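Local coordinates for nucleotide-binding protein, universal stress protein UspA family (Lactobacillus plantarum, PDB 3S3T) that binds ATP and, as a member of the universal stress protein family, probably serves in the cell's response to stress, though its exact function is unknown, at residues A[26-31]-A[111-116]; A[115-118]-A[124-127]. One frame throughout, in Å; residues are numbered along the deposited sequence.

Contact 1. Residues A[26-31]-A[111-116]; sequences VNIAQR and LIVLGA. With ATP (adenosine-5'-triphosphate), chain I.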
ATOM      1  N   VAL A  26       9.050  -5.096 -25.322  1.00 22.73           N
ATOM      2  CA  VAL A  26       9.487  -5.107 -26.727  1.00 24.53           C
ATOM      3  C   VAL A  26       8.305  -5.274 -27.679  1.00 24.84           C
ATOM      4  O   VAL A  26       8.281  -4.715 -28.761  1.00 25.57           O
ATOM      5  CB  VAL A  26      10.494  -6.222 -26.999  1.00 25.13           C
ATOM      6  CG1 VAL A  26      10.882  -6.236 -28.506  1.00 24.83           C
ATOM      7  CG2 VAL A  26      11.718  -6.021 -26.132  1.00 24.71           C
ATOM      8  N   ASN A  27       7.342  -6.079 -27.265  1.00 26.13           N
ATOM      9  CA  ASN A  27       6.093  -6.263 -27.986  1.00 28.06           C
ATOM     10  C   ASN A  27       5.299  -4.930 -28.122  1.00 26.92           C
ATOM     11  O   ASN A  27       4.800  -4.569 -29.193  1.00 25.99           O
ATOM     12  CB  ASN A  27       5.312  -7.298 -27.196  1.00 28.67           C
ATOM     13  CG  ASN A  27       4.148  -7.859 -27.936  1.00 36.96           C
ATOM     14  OD1 ASN A  27       3.766  -7.387 -29.020  1.00 46.06           O
ATOM     15  ND2 ASN A  27       3.562  -8.915 -27.363  1.00 43.19           N
ATOM     16  N   ILE A  28       5.204  -4.194 -27.030  1.00 24.94           N
ATOM     17  CA  ILE A  28       4.505  -2.914 -27.030  1.00 24.61           C
ATOM     18  C   ILE A  28       5.279  -1.929 -27.903  1.00 25.19           C
ATOM     19  O   ILE A  28       4.681  -1.206 -28.703  1.00 25.28           O
ATOM     20  CB  ILE A  28       4.383  -2.347 -25.592  1.00 23.90           C
ATOM     21  CG1 ILE A  28       3.547  -3.278 -24.701  1.00 22.30           C
ATOM     22  CG2 ILE A  28       3.695  -0.967 -25.597  1.00 22.67           C
ATOM     23  CD1 ILE A  28       3.583  -2.906 -23.203  1.00 19.75           C
ATOM     24  N   ALA A  29       6.603  -1.938 -27.747  1.00 24.74           N
ATOM     25  CA  ALA A  29       7.488  -1.065 -28.487  1.00 26.62           C
ATOM     26  C   ALA A  29       7.314  -1.272 -30.012  1.00 28.47           C
ATOM     27  O   ALA A  29       7.115  -0.308 -30.756  1.00 29.01           O
ATOM     28  CB  ALA A  29       8.931  -1.291 -28.053  1.00 25.66           C
ATOM     29  N   GLN A  30       7.359  -2.536 -30.435  1.00 30.02           N
ATOM     30  CA  GLN A  30       7.105  -2.940 -31.826  1.00 32.37           C
ATOM     31  C   GLN A  30       5.757  -2.407 -32.310  1.00 32.17           C
ATOM     32  O   GLN A  30       5.678  -1.873 -33.411  1.00 32.17           O
ATOM     33  CB  GLN A  30       7.177  -4.479 -31.973  1.00 33.25           C
ATOM     34  CG  GLN A  30       6.418  -5.062 -33.170  1.00 38.27           C
ATOM     35  CD  GLN A  30       6.828  -6.485 -33.478  1.00 44.76           C
ATOM     36  OE1 GLN A  30       8.004  -6.861 -33.333  1.00 46.37           O
ATOM     37  NE2 GLN A  30       5.861  -7.294 -33.910  1.00 48.27           N
ATOM     38  N   ARG A  31       4.704  -2.537 -31.502  1.00 31.51           N
ATOM     39  CA  ARG A  31       3.357  -2.133 -31.959  1.00 32.47           C
ATOM     40  C   ARG A  31       3.156  -0.638 -32.137  1.00 31.63           C
ATOM     41  O   ARG A  31       2.437  -0.206 -33.045  1.00 32.31           O
ATOM     42  CB  ARG A  31       2.291  -2.597 -30.992  1.00 33.20           C
ATOM     43  CG  ARG A  31       1.548  -3.786 -31.449  1.00 38.29           C
ATOM     44  CD  ARG A  31       0.508  -4.127 -30.383  1.00 42.96           C
ATOM     45  NE  ARG A  31      -0.275  -5.323 -30.692  1.00 48.39           N
ATOM     46  CZ  ARG A  31       0.227  -6.554 -30.855  1.00 51.69           C
ATOM     47  NH1 ARG A  31       1.539  -6.789 -30.794  1.00 52.19           N
ATOM     48  NH2 ARG A  31      -0.597  -7.572 -31.097  1.00 53.89           N
ATOM     49  N   LEU A 111       5.294   5.478 -20.837  1.00 20.57           N
ATOM     50  CA  LEU A 111       4.926   4.208 -20.237  1.00 19.56           C
ATOM     51  C   LEU A 111       6.089   3.638 -19.469  1.00 19.23           C
ATOM     52  O   LEU A 111       7.223   3.618 -19.956  1.00 18.43           O
ATOM     53  CB  LEU A 111       4.565   3.181 -21.314  1.00 19.61           C
ATOM     54  CG  LEU A 111       4.005   1.830 -20.882  1.00 21.21           C
ATOM     55  CD1 LEU A 111       2.709   1.980 -20.030  1.00 20.16           C
ATOM     56  CD2 LEU A 111       3.732   0.962 -22.159  1.00 20.34           C
ATOM     57  N   ILE A 112       5.795   3.079 -18.297  1.00 19.31           N
ATOM     58  CA  ILE A 112       6.770   2.258 -17.597  1.00 18.61           C
ATOM     59  C   ILE A 112       6.184   0.853 -17.526  1.00 19.07           C
ATOM     60  O   ILE A 112       4.993   0.689 -17.180  1.00 18.01           O
ATOM     61  CB  ILE A 112       7.033   2.789 -16.175  1.00 19.07           C
ATOM     62  CG1 ILE A 112       7.535   4.250 -16.177  1.00 20.47           C
ATOM     63  CG2 ILE A 112       8.070   1.866 -15.459  1.00 19.09           C
ATOM     64  CD1 ILE A 112       7.781   4.856 -14.733  1.00 16.54           C
ATOM     65  N   VAL A 113       6.993  -0.152 -17.907  1.00 19.28           N
ATOM     66  CA  VAL A 113       6.590  -1.541 -17.892  1.00 19.60           C
ATOM     67  C   VAL A 113       7.341  -2.243 -16.746  1.00 18.78           C
ATOM     68  O   VAL A 113       8.540  -2.161 -16.656  1.00 18.95           O
ATOM     69  CB  VAL A 113       6.877  -2.220 -19.262  1.00 19.95           C
ATOM     70  CG1 VAL A 113       6.494  -3.689 -19.231  1.00 19.89           C
ATOM     71  CG2 VAL A 113       6.140  -1.467 -20.429  1.00 20.69           C
ATOM     72  N   LEU A 114       6.623  -2.925 -15.881  1.00 19.67           N
ATOM     73  CA  LEU A 114       7.213  -3.567 -14.669  1.00 19.87           C
ATOM     74  C   LEU A 114       6.743  -4.984 -14.514  1.00 18.87           C
ATOM     75  O   LEU A 114       5.582  -5.312 -14.808  1.00 21.35           O
ATOM     76  CB  LEU A 114       6.785  -2.793 -13.388  1.00 20.19           C
ATOM     77  CG  LEU A 114       7.337  -1.378 -13.204  1.00 22.37           C
ATOM     78  CD1 LEU A 114       6.475  -0.589 -12.216  1.00 20.34           C
ATOM     79  CD2 LEU A 114       8.833  -1.344 -12.785  1.00 19.95           C
ATOM     80  N   GLY A 115       7.595  -5.844 -13.967  1.00 19.54           N
ATOM     81  CA  GLY A 115       7.121  -7.133 -13.499  1.00 18.69           C
ATOM     82  C   GLY A 115       6.330  -6.930 -12.233  1.00 19.17           C
ATOM     83  O   GLY A 115       6.604  -6.026 -11.447  1.00 18.50           O
ATOM     84  N   ALA A 116       5.362  -7.780 -11.971  1.00 19.91           N
ATOM     85  CA  ALA A 116       4.646  -7.680 -10.698  1.00 21.08           C
ATOM     86  C   ALA A 116       5.566  -7.906  -9.465  1.00 21.38           C
ATOM     87  O   ALA A 116       5.453  -7.190  -8.466  1.00 19.61           O
ATOM     88  CB  ALA A 116       3.506  -8.654 -10.679  1.00 20.90           C
TER
HETATM   89  PG  ATP I 501      10.319  -6.567  -2.666  1.00 23.61           P
HETATM   90  O1G ATP I 501      11.580  -5.903  -3.171  1.00 21.33           O
HETATM   91  O2G ATP I 501      10.591  -7.525  -1.547  1.00 23.27           O
HETATM   92  O3G ATP I 501       9.181  -5.634  -2.274  1.00 24.20           O
HETATM   93  PB  ATP I 501      10.356  -8.154  -5.133  1.00 21.06           P
HETATM   94  O1B ATP I 501       9.774  -9.525  -5.331  1.00 18.77           O
HETATM   95  O2B ATP I 501      11.838  -8.004  -5.164  1.00 21.89           O
HETATM   96  O3B ATP I 501       9.727  -7.566  -3.787  1.00 19.29           O
HETATM   97  PA  ATP I 501      10.050  -5.781  -6.784  1.00 17.99           P
HETATM   98  O1A ATP I 501      11.384  -5.319  -6.285  1.00 18.16           O
HETATM   99  O2A ATP I 501       8.932  -4.850  -6.554  1.00 16.51           O
HETATM  100  O3A ATP I 501       9.637  -7.217  -6.243  1.00 22.37           O
HETATM  101  O5' ATP I 501      10.249  -6.027  -8.395  1.00 17.23           O
HETATM  102  C5' ATP I 501       9.133  -5.842  -9.264  1.00 18.05           C
HETATM  103  C4' ATP I 501       9.604  -5.298 -10.615  1.00 18.41           C
HETATM  104  O4' ATP I 501      10.270  -4.078 -10.309  1.00 19.63           O
HETATM  105  C3' ATP I 501      10.644  -6.161 -11.310  1.00 17.59           C
HETATM  106  O3' ATP I 501      10.070  -7.211 -12.071  1.00 18.15           O
HETATM  107  C2' ATP I 501      11.361  -5.096 -12.102  1.00 20.13           C
HETATM  108  O2' ATP I 501      10.558  -4.818 -13.241  1.00 20.29           O
HETATM  109  C1' ATP I 501      11.381  -3.891 -11.171  1.00 18.20           C
HETATM  110  N9  ATP I 501      12.628  -3.804 -10.414  1.00 20.85           N
HETATM  111  C8  ATP I 501      12.884  -4.320  -9.172  1.00 19.45           C
HETATM  112  N7  ATP I 501      14.161  -4.068  -8.801  1.00 17.14           N
HETATM  113  C5  ATP I 501      14.712  -3.390  -9.814  1.00 18.68           C
HETATM  114  C6  ATP I 501      16.037  -2.843 -10.080  1.00 20.96           C
HETATM  115  N6  ATP I 501      16.994  -2.986  -9.140  1.00 21.14           N
HETATM  116  N1  ATP I 501      16.251  -2.190 -11.277  1.00 19.20           N
HETATM  117  C2  ATP I 501      15.257  -2.081 -12.172  1.00 21.04           C
HETATM  118  N3  ATP I 501      14.027  -2.592 -12.025  1.00 15.95           N
HETATM  119  C4  ATP I 501      13.720  -3.230 -10.874  1.00 17.54           C

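Contact 2. Residues A[115-118]-A[124-127]; sequences GATG and RVAV. With ATP (adenosine-5'-triphosphate), chain I.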
ATOM      1  N   GLY A 115       7.595  -5.844 -13.967  1.00 19.54           N
ATOM      2  CA  GLY A 115       7.121  -7.133 -13.499  1.00 18.69           C
ATOM      3  C   GLY A 115       6.330  -6.930 -12.233  1.00 19.17           C
ATOM      4  O   GLY A 115       6.604  -6.026 -11.447  1.00 18.50           O
ATOM      5  N   ALA A 116       5.362  -7.780 -11.971  1.00 19.91           N
ATOM      6  CA  ALA A 116       4.646  -7.680 -10.698  1.00 21.08           C
ATOM      7  C   ALA A 116       5.566  -7.906  -9.465  1.00 21.38           C
ATOM      8  O   ALA A 116       5.453  -7.190  -8.466  1.00 19.61           O
ATOM      9  CB  ALA A 116       3.506  -8.654 -10.679  1.00 20.90           C
ATOM     10  N   THR A 117       6.443  -8.905  -9.556  1.00 21.41           N
ATOM     11  CA  THR A 117       7.341  -9.270  -8.466  1.00 21.23           C
ATOM     12  C   THR A 117       8.744  -9.301  -9.054  1.00 21.29           C
ATOM     13  O   THR A 117       8.922  -9.067 -10.269  1.00 21.19           O
ATOM     14  CB  THR A 117       6.986 -10.621  -7.859  1.00 22.44           C
ATOM     15  OG1 THR A 117       6.998 -11.617  -8.874  1.00 22.61           O
ATOM     16  CG2 THR A 117       5.590 -10.581  -7.247  1.00 22.19           C
ATOM     17  N   GLY A 118       9.733  -9.496  -8.198  1.00 20.48           N
ATOM     18  CA  GLY A 118      11.142  -9.442  -8.580  1.00 20.81           C
ATOM     19  C   GLY A 118      11.953 -10.521  -7.880  1.00 21.10           C
ATOM     20  O   GLY A 118      11.456 -11.619  -7.714  1.00 20.10           O
ATOM     21  N   ARG A 124       5.792 -14.208  -0.898  1.00 33.73           N
ATOM     22  CA  ARG A 124       5.159 -13.412   0.166  1.00 33.28           C
ATOM     23  C   ARG A 124       4.070 -12.423  -0.316  1.00 32.61           C
ATOM     24  O   ARG A 124       3.119 -12.156   0.440  1.00 33.37           O
ATOM     25  CB  ARG A 124       6.251 -12.644   0.922  1.00 32.60           C
ATOM     26  CG  ARG A 124       7.294 -13.590   1.564  1.00 31.85           C
ATOM     27  CD  ARG A 124       6.821 -14.176   2.816  1.00 30.59           C
ATOM     28  NE  ARG A 124       7.841 -15.053   3.410  1.00 30.48           N
ATOM     29  CZ  ARG A 124       8.159 -15.101   4.701  1.00 30.59           C
ATOM     30  NH1 ARG A 124       7.575 -14.277   5.585  1.00 26.22           N
ATOM     31  NH2 ARG A 124       9.102 -15.962   5.111  1.00 28.57           N
ATOM     32  N   VAL A 125       4.199 -11.916  -1.555  1.00 30.02           N
ATOM     33  CA  VAL A 125       3.319 -10.863  -2.079  1.00 29.17           C
ATOM     34  C   VAL A 125       2.979 -11.118  -3.545  1.00 29.11           C
ATOM     35  O   VAL A 125       3.754 -11.781  -4.247  1.00 30.10           O
ATOM     36  CB  VAL A 125       4.019  -9.494  -2.019  1.00 29.24           C
ATOM     37  CG1 VAL A 125       4.459  -9.147  -0.594  1.00 28.20           C
ATOM     38  CG2 VAL A 125       5.206  -9.469  -2.971  1.00 25.69           C
ATOM     39  N   ALA A 126       1.849 -10.584  -4.014  1.00 28.13           N
ATOM     40  CA  ALA A 126       1.478 -10.667  -5.450  1.00 27.33           C
ATOM     41  C   ALA A 126       2.057  -9.497  -6.249  1.00 25.07           C
ATOM     42  O   ALA A 126       2.209  -9.581  -7.499  1.00 22.38           O
ATOM     43  CB  ALA A 126      -0.025 -10.741  -5.622  1.00 28.21           C
ATOM     44  N   VAL A 127       2.406  -8.411  -5.526  1.00 22.81           N
ATOM     45  CA  VAL A 127       3.056  -7.258  -6.118  1.00 21.75           C
ATOM     46  C   VAL A 127       4.115  -6.716  -5.168  1.00 19.91           C
ATOM     47  O   VAL A 127       3.852  -6.516  -3.973  1.00 21.11           O
ATOM     48  CB  VAL A 127       2.100  -6.107  -6.450  1.00 22.37           C
ATOM     49  CG1 VAL A 127       1.609  -5.466  -5.213  1.00 22.32           C
ATOM     50  CG2 VAL A 127       2.829  -5.056  -7.307  1.00 23.85           C
TER
HETATM   51  PG  ATP I 501      10.319  -6.567  -2.666  1.00 23.61           P
HETATM   52  O1G ATP I 501      11.580  -5.903  -3.171  1.00 21.33           O
HETATM   53  O2G ATP I 501      10.591  -7.525  -1.547  1.00 23.27           O
HETATM   54  O3G ATP I 501       9.181  -5.634  -2.274  1.00 24.20           O
HETATM   55  PB  ATP I 501      10.356  -8.154  -5.133  1.00 21.06           P
HETATM   56  O1B ATP I 501       9.774  -9.525  -5.331  1.00 18.77           O
HETATM   57  O2B ATP I 501      11.838  -8.004  -5.164  1.00 21.89           O
HETATM   58  O3B ATP I 501       9.727  -7.566  -3.787  1.00 19.29           O
HETATM   59  PA  ATP I 501      10.050  -5.781  -6.784  1.00 17.99           P
HETATM   60  O1A ATP I 501      11.384  -5.319  -6.285  1.00 18.16           O
HETATM   61  O2A ATP I 501       8.932  -4.850  -6.554  1.00 16.51           O
HETATM   62  O3A ATP I 501       9.637  -7.217  -6.243  1.00 22.37           O
HETATM   63  O5' ATP I 501      10.249  -6.027  -8.395  1.00 17.23           O
HETATM   64  C5' ATP I 501       9.133  -5.842  -9.264  1.00 18.05           C
HETATM   65  C4' ATP I 501       9.604  -5.298 -10.615  1.00 18.41           C
HETATM   66  O4' ATP I 501      10.270  -4.078 -10.309  1.00 19.63           O
HETATM   67  C3' ATP I 501      10.644  -6.161 -11.310  1.00 17.59           C
HETATM   68  O3' ATP I 501      10.070  -7.211 -12.071  1.00 18.15           O
HETATM   69  C2' ATP I 501      11.361  -5.096 -12.102  1.00 20.13           C
HETATM   70  O2' ATP I 501      10.558  -4.818 -13.241  1.00 20.29           O
HETATM   71  C1' ATP I 501      11.381  -3.891 -11.171  1.00 18.20           C
HETATM   72  N9  ATP I 501      12.628  -3.804 -10.414  1.00 20.85           N
HETATM   73  C8  ATP I 501      12.884  -4.320  -9.172  1.00 19.45           C
HETATM   74  N7  ATP I 501      14.161  -4.068  -8.801  1.00 17.14           N
HETATM   75  C5  ATP I 501      14.712  -3.390  -9.814  1.00 18.68           C
HETATM   76  C6  ATP I 501      16.037  -2.843 -10.080  1.00 20.96           C
HETATM   77  N6  ATP I 501      16.994  -2.986  -9.140  1.00 21.14           N
HETATM   78  N1  ATP I 501      16.251  -2.190 -11.277  1.00 19.20           N
HETATM   79  C2  ATP I 501      15.257  -2.081 -12.172  1.00 21.04           C
HETATM   80  N3  ATP I 501      14.027  -2.592 -12.025  1.00 15.95           N
HETATM   81  C4  ATP I 501      13.720  -3.230 -10.874  1.00 17.54           C

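Contact 1. Residues A[26-31]-A[111-116]
Ile-28, on the inner face of helix 16-32, plugs against Leu-111 and Val-113 of the parallel strand 111-115, a helix-on-sheet packing of the alpha/beta fold of universal stress proteins. Its two branches divide the work. CG2 lies 3.9 Å from CD2 of Leu-111, the two side chains crossing at about a right angle, while CD1 reaches tip to tip toward CG2 of Val-113 at 4.0 Å. CD1 also touches CD2 of Leu-111, and branching at CB is what lets one isoleucine span both strand residues. CG1 stands opposite the carbonyl carbon (chi1 -63°) and chi2 is extended at 170°, which carries CD1 forward to the sheet. Leu-111 and Val-113, two residues apart on the strand, both turn to the helix; beta-branched valine suits the extended backbone, and all three groups are buried and wholly apolar. Ile-8 of the neighbouring strand 7-11 touches both Ile-28 and Val-113, and Ile-143 of the second subunit packs on Leu-111. Farther along the strand, the chain turns to ATP: CD2 of Leu-114 rests 3.9 Å from C1' of the ribose. Gly-115 N then donates a nearly straight hydrogen bond (166°) to the ribose O2', 3.2 Å long.

Contact 2. Residues A[115-118]-A[124-127]
Thr-117 O accepts a 2.8 Å hydrogen bond from the ribose O3' of ATP, and on its other flank the same threonine packs against residues 125-127. Its methyl does that touching: CG2 sits 3.5 Å from Ala-126 O and 3.7 Å from Val-125 O, an apolar group set against two successive carbonyls. OG1 stands between the backbone N and the carbonyl carbon (chi1 57°), which sets CG2 anti to the carbonyl carbon, facing residues 125 and 126. The beta-branch suits the place, since it supplies a methyl in a small volume. Ala-116 adds its CB at 3.6 Å from Ala-126 O, a carbonyl satisfied by a hydrogen bond from Arg-146; so short a side chain permits the two backbones to approach closely.

No conventional hydrogen bond crosses between the segments. A weak, bent CA-H...O contact, 3.4 Å from Val-127 CA to Ala-116 O, joins the backbones, and CG2 of Val-127 also lies against that oxygen.

The bare CA atoms of Gly-115 and Gly-118 let the main chain lie close against the ribose and phosphates, with Gly-115 O 3.2 Å from C4' of ATP. Gly-118 N gives a 2.9 Å bond to O1B of the beta phosphate, bent to 153°, while Ser-121, Ser-129 and Thr-130 supply hydroxyls to the ATP. At the outer end, Arg-124 forms salt bridges with Glu-100 and Asp-101 of the third subunit. Gly-115, Gly-118 and Gly-128, the last joined to Ala-116 by a backbone hydrogen bond and followed by Ser-129, match the G-2X-G-9X-G(S/T) signature of ATP-binding universal stress proteins.

From the N terminus the chain passes through strand 7-11 into helix 16-32, which holds the first segment of contact 1. Some 80 residues later, after two more strands and two more helices, it returns as strand 111-115, and contact 1 closes that long loop by packing helix on sheet. Contact 2 begins where this strand ends, sharing Gly-115 and Ala-116, and closes a short loop with 124-127 just before helix 129-137. The two therefore neither nest nor cross but follow in series, their centres about 17 Å apart. Contact 1 belongs to the buried core, contact 2 to the surface, and ATP touches both at the strand's C-terminal end.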